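Local coordinates for epidermin biosynthesis protein EpiD (Staphylococcus aureus, PDB 3QJG) that probably catalyses the FMN-dependent oxidative decarboxylation of the C-terminal cysteine of the epidermin precursor peptide, at residues A[133-136]-A[137-141]. Sequence-based numbering, arbitrary orientation.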
ATOM      1  N   ILE A 133       9.359  27.117 -33.857  1.00 21.70           N
ATOM      2  CA  ILE A 133       9.369  28.508 -33.407  1.00 21.33           C
ATOM      3  C   ILE A 133       8.878  29.472 -34.493  1.00 23.30           C
ATOM      4  O   ILE A 133       8.043  30.330 -34.210  1.00 24.28           O
ATOM      5  CB  ILE A 133      10.756  28.927 -32.915  1.00 23.03           C
ATOM      6  CG1 ILE A 133      11.055  28.306 -31.547  1.00 21.58           C
ATOM      7  CG2 ILE A 133      10.899  30.483 -32.892  1.00 21.26           C
ATOM      8  CD1 ILE A 133      10.308  29.006 -30.299  1.00 21.76           C
ATOM      9  N   ARG A 134       9.324  29.283 -35.751  1.00 24.13           N
ATOM     10  CA  ARG A 134       8.893  30.095 -36.889  1.00 25.72           C
ATOM     11  C   ARG A 134       7.404  29.994 -37.184  1.00 25.77           C
ATOM     12  O   ARG A 134       6.760  31.012 -37.460  1.00 25.05           O
ATOM     13  CB  ARG A 134       9.641  29.680 -38.172  1.00 27.65           C
ATOM     14  CG  ARG A 134      11.136  29.916 -38.165  1.00 31.97           C
ATOM     15  CD  ARG A 134      11.704  29.753 -39.599  1.00 40.07           C
ATOM     16  NE  ARG A 134      12.069  28.363 -39.930  1.00 44.23           N
ATOM     17  CZ  ARG A 134      13.299  27.840 -39.818  1.00 46.48           C
ATOM     18  NH1 ARG A 134      14.338  28.561 -39.374  1.00 48.99           N
ATOM     19  NH2 ARG A 134      13.498  26.579 -40.153  1.00 46.18           N
ATOM     20  N   LEU A 135       6.886  28.754 -37.157  1.00 25.71           N
ATOM     21  CA  LEU A 135       5.444  28.466 -37.237  1.00 25.48           C
ATOM     22  C   LEU A 135       4.658  29.072 -36.069  1.00 23.93           C
ATOM     23  O   LEU A 135       3.577  29.652 -36.208  1.00 24.06           O
ATOM     24  CB  LEU A 135       5.248  26.963 -37.159  1.00 26.30           C
ATOM     25  CG  LEU A 135       4.737  26.123 -38.304  1.00 31.04           C
ATOM     26  CD1 LEU A 135       5.545  26.246 -39.619  1.00 33.62           C
ATOM     27  CD2 LEU A 135       4.616  24.626 -37.800  1.00 30.01           C
ATOM     28  N   LEU A 136       5.169  28.921 -34.878  1.00 23.45           N
ATOM     29  CA  LEU A 136       4.465  29.542 -33.744  1.00 22.09           C
ATOM     30  C   LEU A 136       4.332  31.066 -33.983  1.00 22.95           C
ATOM     31  O   LEU A 136       3.230  31.653 -33.808  1.00 22.58           O
ATOM     32  CB  LEU A 136       5.149  29.170 -32.443  1.00 20.73           C
ATOM     33  CG  LEU A 136       4.888  27.742 -31.929  1.00 21.60           C
ATOM     34  CD1 LEU A 136       5.792  27.467 -30.669  1.00 23.31           C
ATOM     35  CD2 LEU A 136       3.374  27.487 -31.531  1.00 18.68           C
ATOM     36  N   LYS A 137       5.404  31.689 -34.474  1.00 25.06           N
ATOM     37  CA  LYS A 137       5.369  33.141 -34.850  1.00 25.71           C
ATOM     38  C   LYS A 137       4.356  33.377 -35.928  1.00 26.17           C
ATOM     39  O   LYS A 137       3.498  34.229 -35.775  1.00 25.11           O
ATOM     40  CB  LYS A 137       6.731  33.668 -35.318  1.00 26.66           C
ATOM     41  CG  LYS A 137       7.816  33.590 -34.259  1.00 27.97           C
ATOM     42  CD  LYS A 137       9.192  34.004 -34.744  1.00 30.64           C
ATOM     43  CE  LYS A 137      10.159  34.099 -33.573  1.00 30.30           C
ATOM     44  NZ  LYS A 137      11.559  34.172 -34.065  1.00 31.80           N
ATOM     45  N   ASP A 138       4.418  32.599 -37.019  1.00 27.77           N
ATOM     46  CA  ASP A 138       3.367  32.659 -38.052  1.00 29.07           C
ATOM     47  C   ASP A 138       1.915  32.665 -37.460  1.00 28.96           C
ATOM     48  O   ASP A 138       1.043  33.349 -37.947  1.00 29.27           O
ATOM     49  CB  ASP A 138       3.475  31.497 -39.046  1.00 29.72           C
ATOM     50  CG  ASP A 138       4.701  31.564 -39.931  1.00 32.82           C
ATOM     51  OD1 ASP A 138       5.515  32.509 -39.858  1.00 34.75           O
ATOM     52  OD2 ASP A 138       4.865  30.620 -40.727  1.00 39.67           O
ATOM     53  N   TYR A 139       1.665  31.891 -36.429  1.00 28.13           N
ATOM     54  CA  TYR A 139       0.330  31.746 -35.912  1.00 28.77           C
ATOM     55  C   TYR A 139       0.034  32.679 -34.796  1.00 28.27           C
ATOM     56  O   TYR A 139      -0.991  32.543 -34.115  1.00 29.27           O
ATOM     57  CB  TYR A 139       0.116  30.363 -35.356  1.00 29.00           C
ATOM     58  CG  TYR A 139       0.426  29.215 -36.268  1.00 31.11           C
ATOM     59  CD1 TYR A 139       0.054  29.204 -37.589  1.00 34.89           C
ATOM     60  CD2 TYR A 139       1.009  28.083 -35.740  1.00 36.18           C
ATOM     61  CE1 TYR A 139       0.331  28.092 -38.383  1.00 38.72           C
ATOM     62  CE2 TYR A 139       1.265  26.993 -36.496  1.00 36.88           C
ATOM     63  CZ  TYR A 139       0.924  26.988 -37.790  1.00 37.76           C
ATOM     64  OH  TYR A 139       1.224  25.847 -38.441  1.00 42.97           O
ATOM     65  N   GLY A 140       0.960  33.586 -34.555  1.00 29.04           N
ATOM     66  CA  GLY A 140       0.713  34.724 -33.709  1.00 28.38           C
ATOM     67  C   GLY A 140       1.069  34.503 -32.274  1.00 27.15           C
ATOM     68  O   GLY A 140       0.614  35.285 -31.419  1.00 29.04           O
ATOM     69  N   VAL A 141       1.848  33.453 -31.969  1.00 25.48           N
ATOM     70  CA  VAL A 141       2.402  33.304 -30.604  1.00 23.90           C
ATOM     71  C   VAL A 141       3.614  34.226 -30.459  1.00 23.95           C
ATOM     72  O   VAL A 141       4.484  34.288 -31.320  1.00 23.55           O
ATOM     73  CB  VAL A 141       2.757  31.785 -30.284  1.00 24.41           C
ATOM     74  CG1 VAL A 141       3.307  31.610 -28.866  1.00 20.49           C
ATOM     75  CG2 VAL A 141       1.540  30.887 -30.529  1.00 21.64           C
TER
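The Y139 ring lies over the last turn of helix 127-138, which ends in a Schellman motif, and turns one face to L135 O, 3.0 Å from the ring plane and nearer its edge than its centre. Alongside, L135 runs in the same direction as the ring, and its CG reaches Y139 OH at 3.5 Å. A chi1 of -54° sets CG of Y139 beside its own backbone N, which brings the ring back over the turn, where it also packs on V128 of a second subunit; a large, partly polar ring suits this half-covered place.

G140 is the C-prime residue, with a positive phi of 92° that glycine adopts without strain. Reversal of the chain there lets V141 N bond back to L136 O at 2.9 Å and G140 N to K137 O, satisfying carbonyls of the ending helix. Y139 N bonds to L135 O at 3.0 Å and weakly to L136 O.

V141 then leads into strand 142-143 of the flavoprotein's alpha/beta fold. Branched and apolar, L136 and V141 suit a buried place: L136 packs on helix 87-94 and I115, V141 on strand 113-120, both on F110, and L136 CD2 lies 4.0 Å from V141 CG2. Lysine suits exposed K137, its extended chain passing the I133 carbonyl, CG 3.3 Å from I133 O, and bringing CE to 3.8 Å from I133 CG2.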